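Local coordinates for NikO protein (Streptomyces tendae, PDB 4FQD) that acts as an enolpyruvyl transferase essential in nikkomycin biosynthesis, at residues A[340-344]-A[362-368]; A[407-413]-A[433-438]; A[44-49]-A[87-92]; A[143-148]-A[194-199]; A[22-28]-A[445-451]. The protein carries 4 engineered substitutions. One frame throughout, in Å; residues are numbered along the deposited sequence.

Overall arrangement
Enolpyruvyl transferases of this family have two lobes, each an inverse barrel of beta-alpha-beta-alpha-beta-beta units, with the active site in the cleft between them. Contacts 3 and 4 lie in one lobe, their centres about 21 Å apart; contacts 1, 2 and 5 lie in the other. Along the chain, contacts 3, 4, 1 and 2 close one after another, while contact 5 joins segments near the two ends and so spans them all. Contacts 1 and 2 touch through R410, which packs on D342 and R368. Contact 4 approaches contact 1 across the gap between the lobes, nearest atoms about 6 Å apart. Contact 5 lies about 19 Å from contact 2 but about 42 Å from contact 4, between centres.

Contact 1. Residues A[340-344]-A[362-368]; sequences FSDSQ and EAVWEHR
Two beta-alpha loops of a single beta-alpha-beta-alpha-beta-beta unit meet here: 340-344 runs from strand 331-334 into helix 344-351; the loop 362-368 leaves strand 356-362 toward helix 372-378. Residues 341-343 have helical phi/psi, while 363-368 are irregular. The side chain of W365 is about 4 Å from a bound sulfate (nearest atoms), so 362-368 probably borders the space between the lobes. The CA atoms come closest at S341 and V364, 6.7 Å apart. S341 and R368 are the most covered residues. With chi1 t, S341 donates from OG to E362 OE1 at 2.6 Å, and S341 OG lies 3.1 Å from R368 CD. R368 starts from a p rotamer and reaches back over S341, so that S341 O sits over one face of its guanidinium. Q344 points CA-to-CB toward the other loop, and Q344 NE2 donates to E362 OE1 at 2.5 Å. E362 OE2 shapes its own loop, accepting V364 N at 2.8 Å. W365 N also donates to E362 OE2, at 2.7 Å. R410 of helix 409-419 packs on D342 and R368. A salt bridge completes the contact: D342 OD1 receives R368 NH2 at 2.5 Å and R368 NH1 at 2.8 Å.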
# COMPACT_ATOMS: atom_id res chain seq x y z
N PHE A 340 -9.51 3.83 7.07
CA PHE A 340 -9.25 4.63 8.26
C PHE A 340 -8.02 4.14 9.01
O PHE A 340 -7.68 2.96 8.96
CB PHE A 340 -10.46 4.61 9.20
CG PHE A 340 -11.52 5.61 8.86
CD1 PHE A 340 -11.32 6.96 9.12
CD2 PHE A 340 -12.71 5.21 8.29
CE1 PHE A 340 -12.29 7.89 8.81
CE2 PHE A 340 -13.69 6.14 7.98
CZ PHE A 340 -13.48 7.48 8.24
N SER A 341 -7.36 5.05 9.71
CA SER A 341 -6.19 4.71 10.50
C SER A 341 -6.61 3.92 11.74
O SER A 341 -5.86 3.08 12.24
CB SER A 341 -5.44 5.98 10.90
OG SER A 341 -4.14 5.67 11.37
N ASP A 342 -7.82 4.20 12.23
CA ASP A 342 -8.34 3.54 13.41
C ASP A 342 -8.84 2.13 13.11
O ASP A 342 -9.01 1.32 14.02
CB ASP A 342 -9.48 4.36 14.03
CG ASP A 342 -8.99 5.66 14.65
OD1 ASP A 342 -7.88 5.66 15.22
OD2 ASP A 342 -9.72 6.67 14.57
N SER A 343 -9.07 1.84 11.84
CA SER A 343 -9.57 0.53 11.43
C SER A 343 -8.44 -0.48 11.31
O SER A 343 -8.65 -1.69 11.47
CB SER A 343 -10.31 0.64 10.09
OG SER A 343 -11.41 1.54 10.19
N GLN A 344 -7.24 0.02 11.04
CA GLN A 344 -6.06 -0.82 10.83
C GLN A 344 -5.70 -1.82 11.95
O GLN A 344 -5.35 -2.97 11.65
CB GLN A 344 -4.86 0.05 10.43
CG GLN A 344 -3.57 -0.26 11.17
CD GLN A 344 -2.96 0.98 11.79
OE1 GLN A 344 -2.54 0.97 12.94
NE2 GLN A 344 -2.90 2.05 11.01
N GLU A 362 0.83 2.64 7.10
CA GLU A 362 0.19 3.81 7.68
C GLU A 362 0.58 5.07 6.92
O GLU A 362 1.76 5.41 6.83
CB GLU A 362 0.58 3.95 9.15
CG GLU A 362 0.10 5.23 9.80
CD GLU A 362 -1.41 5.29 9.92
OE1 GLU A 362 -2.00 4.38 10.52
OE2 GLU A 362 -2.00 6.26 9.40
N ALA A 363 -0.42 5.78 6.38
CA ALA A 363 -0.16 6.98 5.61
C ALA A 363 -0.90 8.20 6.15
O ALA A 363 -1.12 9.17 5.43
CB ALA A 363 -0.50 6.75 4.14
N VAL A 364 -1.30 8.13 7.41
CA VAL A 364 -1.96 9.26 8.06
C VAL A 364 -1.27 9.60 9.39
O VAL A 364 -0.59 10.61 9.50
CB VAL A 364 -3.46 8.99 8.32
CG1 VAL A 364 -4.10 10.18 9.01
CG2 VAL A 364 -4.18 8.67 7.02
N TRP A 365 -1.46 8.74 10.38
CA TRP A 365 -0.88 8.96 11.70
C TRP A 365 0.36 8.10 11.94
O TRP A 365 0.25 6.96 12.39
CB TRP A 365 -1.91 8.72 12.80
CG TRP A 365 -2.98 9.76 12.84
CD1 TRP A 365 -4.30 9.58 12.53
CD2 TRP A 365 -2.83 11.14 13.20
NE1 TRP A 365 -4.98 10.77 12.68
CE2 TRP A 365 -4.10 11.74 13.09
CE3 TRP A 365 -1.75 11.92 13.61
CZ2 TRP A 365 -4.32 13.08 13.37
CZ3 TRP A 365 -1.96 13.26 13.89
CH2 TRP A 365 -3.24 13.83 13.77
N GLU A 366 1.52 8.67 11.64
CA GLU A 366 2.79 8.01 11.86
C GLU A 366 2.94 7.50 13.29
O GLU A 366 2.47 8.15 14.23
CB GLU A 366 3.92 8.98 11.56
CG GLU A 366 5.28 8.34 11.44
CD GLU A 366 5.39 7.42 10.24
OE1 GLU A 366 4.68 7.62 9.23
OE2 GLU A 366 6.21 6.48 10.31
N HIS A 367 3.58 6.35 13.44
CA HIS A 367 3.86 5.78 14.76
C HIS A 367 2.61 5.49 15.59
O HIS A 367 2.44 6.03 16.68
CB HIS A 367 4.79 6.69 15.56
CG HIS A 367 6.22 6.63 15.12
ND1 HIS A 367 6.84 7.68 14.46
CD2 HIS A 367 7.15 5.66 15.23
CE1 HIS A 367 8.09 7.34 14.19
NE2 HIS A 367 8.30 6.13 14.65
N ARG A 368 1.73 4.64 15.07
CA ARG A 368 0.61 4.15 15.88
C ARG A 368 0.45 2.63 15.75
O ARG A 368 -0.66 2.11 15.68
CB ARG A 368 -0.70 4.89 15.57
CG ARG A 368 -1.24 4.70 14.17
CD ARG A 368 -2.61 5.34 14.04
NE ARG A 368 -3.61 4.71 14.90
CZ ARG A 368 -4.88 5.10 14.98
NH1 ARG A 368 -5.30 6.13 14.26
NH2 ARG A 368 -5.72 4.47 15.79

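Contact 2. Residues A[407-413]-A[433-438]; sequences TDLRAAA and HLARGY. With SO4 (sulfate ion), chain D.
An anion site at a helix N-terminus marks this contact, where two beta-alpha loops of one folding unit of the inverse barrel come together. Helix 409-419 begins at L409, with D408 as N-cap: D408 OD1 accepts A411 N at 3.0 Å. Opposite it, 434-436 forms a 3-10 segment before helix 441-447. The CA atoms of L409 and H433 lie 4.6 Å apart. A sulfate, probably from the crystallisation liquor, spans both segments: its O3 takes L409 N at 2.8 Å and R436 NH2 at 3.3 Å, and its O2 takes R436 NH1 at 3.1 Å. R436 NH2 also donates to H433 ND1 at 2.9 Å. D408 CA lies over the face of the H433 ring, 3.9 Å from its centroid, a CH-pi contact. L409, with chi1 t and chi2 p, is the most covered residue; its CD1 reaches H433 O at 3.2 Å, G437 CA at 3.6 Å and Y438 CE1 at 4.0 Å. A CB on G437 would clash with L409 CD1. Deeper in, L434 CD2 packs on A412 CB at 3.7 Å and A413 CB at 3.9 Å. The Y438 hydroxyl is hydrogen-bonded to T270. Water 1 accepts from R410 NH1 at 2.5 Å and lies 3.1 Å from G437 O, linking the two segments.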
# COMPACT_ATOMS: atom_id res chain seq x y z
N THR A 407 -1.63 1.53 24.66
CA THR A 407 -0.95 2.79 24.37
C THR A 407 -1.93 3.86 23.92
O THR A 407 -1.66 5.06 24.06
CB THR A 407 0.13 2.61 23.28
OG1 THR A 407 -0.46 2.04 22.11
CG2 THR A 407 1.24 1.70 23.78
N ASP A 408 -3.08 3.44 23.40
CA ASP A 408 -4.08 4.37 22.90
C ASP A 408 -5.48 3.76 22.87
O ASP A 408 -5.70 2.66 23.37
CB ASP A 408 -3.69 4.89 21.51
CG ASP A 408 -3.36 3.77 20.55
OD1 ASP A 408 -4.29 3.21 19.93
OD2 ASP A 408 -2.16 3.45 20.41
N LEU A 409 -6.42 4.49 22.27
CA LEU A 409 -7.83 4.09 22.23
C LEU A 409 -8.05 2.77 21.49
O LEU A 409 -8.56 1.81 22.07
CB LEU A 409 -8.68 5.19 21.59
CG LEU A 409 -10.10 4.84 21.14
CD1 LEU A 409 -10.95 4.34 22.30
CD2 LEU A 409 -10.75 6.04 20.48
N ARG A 410 -7.67 2.72 20.22
CA ARG A 410 -7.89 1.54 19.40
C ARG A 410 -6.99 0.38 19.83
O ARG A 410 -7.30 -0.78 19.58
CB ARG A 410 -7.69 1.86 17.92
CG ARG A 410 -8.54 3.02 17.42
CD ARG A 410 -10.00 2.85 17.82
NE ARG A 410 -10.79 4.03 17.48
CZ ARG A 410 -12.07 4.19 17.81
NH1 ARG A 410 -12.70 3.25 18.50
NH2 ARG A 410 -12.71 5.29 17.46
N ALA A 411 -5.88 0.71 20.48
CA ALA A 411 -4.97 -0.30 21.00
C ALA A 411 -5.62 -1.07 22.14
O ALA A 411 -5.51 -2.29 22.23
CB ALA A 411 -3.67 0.34 21.46
N ALA A 412 -6.31 -0.34 23.02
CA ALA A 412 -7.00 -0.95 24.15
C ALA A 412 -8.11 -1.89 23.68
O ALA A 412 -8.32 -2.96 24.26
CB ALA A 412 -7.56 0.12 25.07
N ALA A 413 -8.81 -1.48 22.63
CA ALA A 413 -9.92 -2.26 22.10
C ALA A 413 -9.45 -3.56 21.45
O ALA A 413 -9.99 -4.63 21.72
CB ALA A 413 -10.72 -1.44 21.11
N HIS A 433 -8.53 4.64 28.01
CA HIS A 433 -8.63 5.19 26.66
C HIS A 433 -9.97 4.84 26.02
O HIS A 433 -10.48 5.60 25.20
CB HIS A 433 -7.49 4.67 25.78
CG HIS A 433 -6.13 5.17 26.19
ND1 HIS A 433 -5.79 6.51 26.19
CD2 HIS A 433 -5.03 4.51 26.61
CE1 HIS A 433 -4.54 6.64 26.58
NE2 HIS A 433 -4.05 5.45 26.85
N LEU A 434 -10.52 3.70 26.39
CA LEU A 434 -11.76 3.19 25.81
C LEU A 434 -12.95 4.14 25.99
O LEU A 434 -13.86 4.16 25.16
CB LEU A 434 -12.11 1.82 26.39
CG LEU A 434 -11.20 0.64 26.03
CD1 LEU A 434 -11.64 -0.61 26.78
CD2 LEU A 434 -11.20 0.40 24.53
N ALA A 435 -12.94 4.91 27.07
CA ALA A 435 -14.05 5.81 27.38
C ALA A 435 -14.17 6.95 26.37
O ALA A 435 -15.21 7.60 26.28
CB ALA A 435 -13.91 6.35 28.79
N ARG A 436 -13.10 7.20 25.63
CA ARG A 436 -13.09 8.28 24.65
C ARG A 436 -13.54 7.81 23.26
O ARG A 436 -13.67 8.62 22.34
CB ARG A 436 -11.69 8.91 24.56
CG ARG A 436 -11.23 9.56 25.85
CD ARG A 436 -9.85 10.19 25.70
NE ARG A 436 -8.80 9.20 25.47
CZ ARG A 436 -8.28 8.93 24.28
NH1 ARG A 436 -8.70 9.57 23.20
NH2 ARG A 436 -7.33 8.01 24.17
N GLY A 437 -13.78 6.51 23.12
CA GLY A 437 -14.19 5.95 21.85
C GLY A 437 -15.44 5.10 21.95
O GLY A 437 -16.20 4.99 20.99
N TYR A 438 -15.65 4.50 23.11
CA TYR A 438 -16.81 3.64 23.33
C TYR A 438 -17.55 4.06 24.59
O TYR A 438 -16.95 4.59 25.52
CB TYR A 438 -16.37 2.17 23.45
CG TYR A 438 -15.53 1.68 22.30
CD1 TYR A 438 -14.14 1.83 22.31
CD2 TYR A 438 -16.11 1.06 21.20
CE1 TYR A 438 -13.37 1.38 21.26
CE2 TYR A 438 -15.34 0.61 20.14
CZ TYR A 438 -13.97 0.77 20.18
OH TYR A 438 -13.19 0.32 19.13
S SO4 D . -6.18 8.09 20.18
O1 SO4 D . -6.48 7.40 18.93
O2 SO4 D . -7.25 9.03 20.49
O3 SO4 D . -6.07 7.11 21.26
O4 SO4 D . -4.91 8.80 20.05
O HOH W 1 -15.21 3.44 18.55
O HOH W 2 -14.74 6.80 18.61

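Contact 3. Residues A[44-49]-A[87-92]; sequences AATASA and VDASAW
V87 lies near the end of strand 84-88, antiparallel neighbour of strand 50-54 in a mixed sheet of the inverse barrel; the contact packs that end against the turn between helix 34-44 and strand 50-54. V87 turns its CB toward this turn, and its CG2 packs on A44 CB at 3.7 Å. D88 OD1 accepts S90 N at 3.1 Å, an Asx turn, and S90 OG at a very short 2.5 Å. A89 opens a type I turn ending at W92, and its CB fits into the facing type I turn 44-47, 3.4 Å from A44 O; the CA atoms of A89 and A45 are 5.2 Å apart. S90 brings OG to 2.9 Å from S48 O. W92, chi1 t, lays CZ3 4.1 Å from A45 CB. No direct hydrogen bond crosses between the segments. The joint rests instead on apolar packing of A44, A45, V87, A89 and W92 and on one bridging water, water 3, that satisfies A44 O, A49 O and A89 N.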
# COMPACT_ATOMS: atom_id res chain seq x y z
N ALA A 44 -22.60 24.00 15.29
CA ALA A 44 -23.65 24.56 16.13
C ALA A 44 -23.13 25.74 16.95
O ALA A 44 -23.88 26.66 17.27
CB ALA A 44 -24.22 23.49 17.05
N ALA A 45 -21.85 25.70 17.29
CA ALA A 45 -21.23 26.74 18.11
C ALA A 45 -21.16 28.07 17.37
O ALA A 45 -21.00 29.13 17.99
CB ALA A 45 -19.85 26.31 18.56
N THR A 46 -21.26 28.02 16.05
CA THR A 46 -21.19 29.22 15.23
C THR A 46 -22.57 29.83 15.01
O THR A 46 -22.70 30.97 14.58
CB THR A 46 -20.59 28.92 13.84
OG1 THR A 46 -21.54 28.19 13.05
CG2 THR A 46 -19.31 28.10 13.98
N ALA A 47 -23.61 29.05 15.32
CA ALA A 47 -24.98 29.44 14.99
C ALA A 47 -25.73 30.11 16.14
O ALA A 47 -25.24 30.17 17.27
CB ALA A 47 -25.75 28.23 14.48
N SER A 48 -26.92 30.60 15.83
CA SER A 48 -27.80 31.21 16.83
C SER A 48 -29.10 30.43 16.89
O SER A 48 -30.16 30.99 17.16
CB SER A 48 -28.08 32.67 16.47
OG SER A 48 -26.88 33.38 16.24
N ALA A 49 -29.02 29.13 16.62
CA ALA A 49 -30.20 28.28 16.59
C ALA A 49 -29.94 26.97 17.33
O ALA A 49 -28.81 26.48 17.36
CB ALA A 49 -30.60 28.00 15.15
N VAL A 87 -28.06 21.37 21.82
CA VAL A 87 -27.20 22.52 22.09
C VAL A 87 -27.76 23.79 21.45
O VAL A 87 -28.53 23.72 20.49
CB VAL A 87 -25.77 22.29 21.59
CG1 VAL A 87 -25.11 21.14 22.34
CG2 VAL A 87 -25.77 22.02 20.09
N ASP A 88 -27.36 24.94 21.98
CA ASP A 88 -27.78 26.23 21.44
C ASP A 88 -26.75 27.30 21.81
O ASP A 88 -26.56 27.61 22.98
CB ASP A 88 -29.16 26.62 21.98
CG ASP A 88 -29.82 27.70 21.15
OD1 ASP A 88 -29.12 28.39 20.37
OD2 ASP A 88 -31.05 27.87 21.27
N ALA A 89 -26.10 27.85 20.79
CA ALA A 89 -25.04 28.83 21.01
C ALA A 89 -25.53 30.27 20.87
O ALA A 89 -24.75 31.18 20.62
CB ALA A 89 -23.88 28.57 20.07
N SER A 90 -26.84 30.46 21.02
CA SER A 90 -27.44 31.79 20.88
C SER A 90 -26.92 32.77 21.92
O SER A 90 -26.52 33.88 21.59
CB SER A 90 -28.96 31.70 20.98
OG SER A 90 -29.49 30.82 20.00
N ALA A 91 -26.92 32.34 23.18
CA ALA A 91 -26.51 33.21 24.29
C ALA A 91 -25.03 33.07 24.63
O ALA A 91 -24.62 33.39 25.75
CB ALA A 91 -27.38 32.95 25.51
N TRP A 92 -24.25 32.58 23.68
CA TRP A 92 -22.81 32.43 23.87
C TRP A 92 -22.16 33.80 24.03
O TRP A 92 -22.13 34.59 23.09
CB TRP A 92 -22.20 31.70 22.67
CG TRP A 92 -20.85 31.10 22.93
CD1 TRP A 92 -19.72 31.76 23.31
CD2 TRP A 92 -20.48 29.72 22.80
NE1 TRP A 92 -18.68 30.88 23.45
CE2 TRP A 92 -19.12 29.62 23.13
CE3 TRP A 92 -21.18 28.56 22.44
CZ2 TRP A 92 -18.44 28.41 23.12
CZ3 TRP A 92 -20.50 27.36 22.42
CH2 TRP A 92 -19.14 27.29 22.76
O HOH W 3 -26.27 26.78 18.33

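Contact 4. Residues A[143-148]-A[194-199]; sequences HLLDVM and GAVKTA. With SO4 (sulfate ion), chain C.
This is a buried helix-helix contact within one lobe, between helix 142-149 and helix 192-204. The short segments run in roughly the same direction, at a signed crossing angle of -34°, and their axes come within 9.0 Å. On 194-199 the facing residues are mostly small (G194, A195, T198, A199). In register, L144 and A195 have CA atoms 5.7 Å apart, V147 and A199 6.2 Å apart. V147, chi1 t, points toward the partner helix and is the most covered residue of its segment, with CG2 3.7 Å from A195 CB and CG1 3.7 Å from A199 CB. T198, chi1 m, faces back; its CG2 touches V147 CG1 at 3.8 Å and M148 CG at 3.7 Å. The hydroxyl of T198 donates to G194 O in its own helix at 3.0 Å, while L144 CG lies 3.4 Å from T198 OG1. In the inverse barrel of this family, helices of neighbouring folding units pack in this way: helix 192-204 follows strand 174-176 in one unit, whereas helix 142-149 precedes strands 154-157 and 163-166. At G194 a CB would clash with H143 NE2; the edge of that ring, chi1 p, meets G194 CA at 4.3 Å from NE2. K197 turns its end away, forming a salt bridge with D220 and donating from NZ to O1 of a sulfate, probably from the crystallisation liquor, at 3.0 Å; S193 also binds this ion.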
# COMPACT_ATOMS: atom_id res chain seq x y z
N HIS A 143 -1.49 23.35 11.78
CA HIS A 143 -2.21 23.41 10.51
C HIS A 143 -3.55 24.13 10.63
O HIS A 143 -4.01 24.77 9.68
CB HIS A 143 -2.42 22.01 9.94
CG HIS A 143 -3.23 21.10 10.82
ND1 HIS A 143 -2.81 20.73 12.08
CD2 HIS A 143 -4.42 20.49 10.62
CE1 HIS A 143 -3.72 19.93 12.62
NE2 HIS A 143 -4.70 19.76 11.75
N LEU A 144 -4.17 24.02 11.80
CA LEU A 144 -5.42 24.73 12.08
C LEU A 144 -5.20 26.23 12.06
O LEU A 144 -6.03 26.98 11.53
CB LEU A 144 -5.97 24.30 13.44
CG LEU A 144 -7.13 23.30 13.45
CD1 LEU A 144 -6.81 22.09 12.61
CD2 LEU A 144 -7.46 22.88 14.87
N LEU A 145 -4.09 26.67 12.64
CA LEU A 145 -3.77 28.09 12.71
C LEU A 145 -3.43 28.65 11.33
O LEU A 145 -3.70 29.82 11.05
CB LEU A 145 -2.61 28.33 13.68
CG LEU A 145 -2.83 27.86 15.12
CD1 LEU A 145 -1.60 28.10 15.96
CD2 LEU A 145 -4.05 28.55 15.72
N ASP A 146 -2.85 27.82 10.48
CA ASP A 146 -2.50 28.23 9.13
C ASP A 146 -3.75 28.43 8.28
O ASP A 146 -3.81 29.34 7.45
CB ASP A 146 -1.56 27.22 8.47
CG ASP A 146 -1.06 27.68 7.12
OD1 ASP A 146 -1.77 27.47 6.11
OD2 ASP A 146 0.05 28.26 7.06
N VAL A 147 -4.74 27.58 8.49
CA VAL A 147 -6.01 27.69 7.77
C VAL A 147 -6.74 28.97 8.15
O VAL A 147 -7.12 29.75 7.28
CB VAL A 147 -6.92 26.48 8.04
CG1 VAL A 147 -8.31 26.73 7.48
CG2 VAL A 147 -6.32 25.22 7.45
N MET A 148 -6.93 29.17 9.45
CA MET A 148 -7.58 30.38 9.95
C MET A 148 -6.79 31.63 9.59
O MET A 148 -7.36 32.71 9.43
CB MET A 148 -7.78 30.29 11.47
CG MET A 148 -8.92 29.38 11.89
SD MET A 148 -9.13 29.28 13.68
CE MET A 148 -7.68 28.33 14.14
N GLY A 194 -8.50 17.79 9.53
CA GLY A 194 -8.67 18.92 10.42
C GLY A 194 -8.70 20.26 9.70
O GLY A 194 -9.46 21.15 10.07
N ALA A 195 -7.87 20.38 8.67
CA ALA A 195 -7.80 21.62 7.89
C ALA A 195 -9.09 21.86 7.12
O ALA A 195 -9.53 23.00 6.97
CB ALA A 195 -6.61 21.58 6.94
N VAL A 196 -9.69 20.78 6.62
CA VAL A 196 -10.94 20.88 5.87
C VAL A 196 -12.09 21.32 6.77
O VAL A 196 -12.88 22.18 6.40
CB VAL A 196 -11.29 19.54 5.19
CG1 VAL A 196 -12.65 19.63 4.50
CG2 VAL A 196 -10.21 19.14 4.21
N LYS A 197 -12.17 20.72 7.95
CA LYS A 197 -13.20 21.06 8.92
C LYS A 197 -13.11 22.53 9.31
O LYS A 197 -14.11 23.24 9.35
CB LYS A 197 -13.06 20.18 10.17
CG LYS A 197 -13.23 18.70 9.90
CD LYS A 197 -12.92 17.88 11.14
CE LYS A 197 -12.99 16.39 10.84
NZ LYS A 197 -12.77 15.57 12.06
N THR A 198 -11.89 22.98 9.59
CA THR A 198 -11.66 24.37 9.99
C THR A 198 -12.01 25.34 8.87
O THR A 198 -12.71 26.32 9.09
CB THR A 198 -10.19 24.59 10.40
OG1 THR A 198 -9.86 23.73 11.50
CG2 THR A 198 -9.97 26.03 10.82
N ALA A 199 -11.53 25.05 7.66
CA ALA A 199 -11.78 25.90 6.51
C ALA A 199 -13.26 26.03 6.20
O ALA A 199 -13.74 27.11 5.85
CB ALA A 199 -11.03 25.38 5.29
S SO4 C . -9.13 14.97 13.06
O1 SO4 C . -9.81 15.88 12.14
O2 SO4 C . -9.71 15.09 14.39
O3 SO4 C . -9.28 13.60 12.58
O4 SO4 C . -7.71 15.31 13.12

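Contact 5. Residues A[22-28]-A[445-451]; sequences NRLSGAV and LVKLGAD
Polar contacts first: S25 N donates to L448 O at 2.9 Å, the one direct hydrogen bond between 22-28 and 445-451. Two CA-H...O contacts flank it, L24 CA to L448 O at 3.3 Å and L448 CA to S25 O at 3.4 Å. L24 and L448 have CA atoms 5.0 Å apart. Water 4 adds a bridge, accepting N22 ND2 at 3.0 Å and D451 N at 3.1 Å. The apolar part centres on L448, chi1 m and chi2 t, whose CB meets L24 CB at 3.9 Å and whose CD1 meets V28 CG1 at 3.7 Å. L24, with the same rotamer, sends CD2 to A450 CB at 3.7 Å, and W271 of helix 265-278 covers V28, L445 and L448. G449, the first residue out of helical phi/psi, has phi 120°, where a CB would jam against the preceding carbonyl; G449 N bonds V446 O at 2.9 Å and A450 N bonds L445 O at 3.2 Å. This is a Schellman motif, the glycine-bearing C-cap of helix 441-447, after which the chain enters strand 451-456.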
# COMPACT_ATOMS: atom_id res chain seq x y z
N ASN A 22 -14.27 -17.98 25.88
CA ASN A 22 -15.72 -18.07 25.84
C ASN A 22 -16.29 -17.46 24.57
O ASN A 22 -15.85 -16.41 24.11
CB ASN A 22 -16.34 -17.40 27.07
CG ASN A 22 -15.85 -18.01 28.37
OD1 ASN A 22 -16.29 -19.09 28.76
ND2 ASN A 22 -14.95 -17.32 29.05
N ARG A 23 -17.29 -18.14 23.99
CA ARG A 23 -17.93 -17.66 22.77
C ARG A 23 -18.98 -16.60 23.07
O ARG A 23 -19.80 -16.76 23.97
CB ARG A 23 -18.55 -18.83 22.01
CG ARG A 23 -17.54 -19.67 21.26
CD ARG A 23 -16.98 -18.90 20.07
NE ARG A 23 -15.70 -19.43 19.62
CZ ARG A 23 -15.05 -18.98 18.54
NH1 ARG A 23 -15.57 -18.01 17.81
NH2 ARG A 23 -13.88 -19.52 18.21
N LEU A 24 -18.95 -15.51 22.30
CA LEU A 24 -19.89 -14.42 22.48
C LEU A 24 -21.14 -14.64 21.64
O LEU A 24 -21.08 -15.24 20.57
CB LEU A 24 -19.24 -13.09 22.10
CG LEU A 24 -17.92 -12.75 22.79
CD1 LEU A 24 -17.44 -11.37 22.38
CD2 LEU A 24 -18.07 -12.84 24.30
N SER A 25 -22.28 -14.16 22.14
CA SER A 25 -23.54 -14.26 21.41
C SER A 25 -24.52 -13.19 21.86
O SER A 25 -24.46 -12.71 23.00
CB SER A 25 -24.16 -15.65 21.59
OG SER A 25 -24.49 -15.89 22.94
N GLY A 26 -25.42 -12.81 20.97
CA GLY A 26 -26.41 -11.79 21.27
C GLY A 26 -26.45 -10.70 20.22
O GLY A 26 -26.04 -10.90 19.08
N ALA A 27 -26.95 -9.53 20.61
CA ALA A 27 -27.03 -8.39 19.71
C ALA A 27 -26.36 -7.17 20.32
O ALA A 27 -26.35 -6.99 21.54
CB ALA A 27 -28.47 -8.09 19.36
N VAL A 28 -25.78 -6.33 19.47
CA VAL A 28 -25.15 -5.09 19.92
C VAL A 28 -25.73 -3.89 19.18
O VAL A 28 -26.01 -3.96 17.98
CB VAL A 28 -23.62 -5.12 19.73
CG1 VAL A 28 -22.98 -6.09 20.71
CG2 VAL A 28 -23.27 -5.50 18.29
N LEU A 445 -19.34 -6.10 25.96
CA LEU A 445 -18.74 -7.40 25.70
C LEU A 445 -19.19 -8.44 26.72
O LEU A 445 -19.56 -9.55 26.35
CB LEU A 445 -17.21 -7.29 25.69
CG LEU A 445 -16.59 -6.70 24.42
CD1 LEU A 445 -15.10 -6.46 24.62
CD2 LEU A 445 -16.83 -7.61 23.23
N VAL A 446 -19.14 -8.07 27.99
CA VAL A 446 -19.60 -8.93 29.08
C VAL A 446 -21.05 -9.36 28.85
O VAL A 446 -21.43 -10.49 29.14
CB VAL A 446 -19.46 -8.23 30.45
CG1 VAL A 446 -20.23 -8.97 31.53
CG2 VAL A 446 -17.99 -8.09 30.83
N LYS A 447 -21.84 -8.44 28.31
CA LYS A 447 -23.24 -8.69 28.00
C LYS A 447 -23.38 -9.81 26.97
O LYS A 447 -24.40 -10.50 26.93
CB LYS A 447 -23.89 -7.41 27.49
CG LYS A 447 -25.40 -7.40 27.55
CD LYS A 447 -25.96 -6.11 26.97
CE LYS A 447 -25.39 -4.88 27.68
NZ LYS A 447 -25.86 -3.62 27.06
N LEU A 448 -22.36 -9.98 26.14
CA LEU A 448 -22.37 -11.01 25.11
C LEU A 448 -21.83 -12.34 25.63
O LEU A 448 -21.87 -13.35 24.92
CB LEU A 448 -21.55 -10.56 23.89
CG LEU A 448 -22.04 -9.31 23.15
CD1 LEU A 448 -21.08 -8.96 22.02
CD2 LEU A 448 -23.45 -9.52 22.62
N GLY A 449 -21.32 -12.34 26.85
CA GLY A 449 -20.84 -13.56 27.47
C GLY A 449 -19.37 -13.51 27.86
O GLY A 449 -18.82 -14.48 28.37
N ALA A 450 -18.74 -12.37 27.60
CA ALA A 450 -17.32 -12.20 27.91
C ALA A 450 -17.08 -12.15 29.41
O ALA A 450 -17.88 -11.61 30.17
CB ALA A 450 -16.78 -10.94 27.25
N ASP A 451 -15.96 -12.74 29.84
CA ASP A 451 -15.60 -12.73 31.25
C ASP A 451 -14.53 -11.68 31.52
O ASP A 451 -13.33 -11.99 31.54
CB ASP A 451 -15.12 -14.12 31.69
CG ASP A 451 -14.95 -14.23 33.19
OD1 ASP A 451 -15.46 -13.35 33.92
OD2 ASP A 451 -14.30 -15.20 33.65
O HOH W 4 -14.31 -14.61 27.97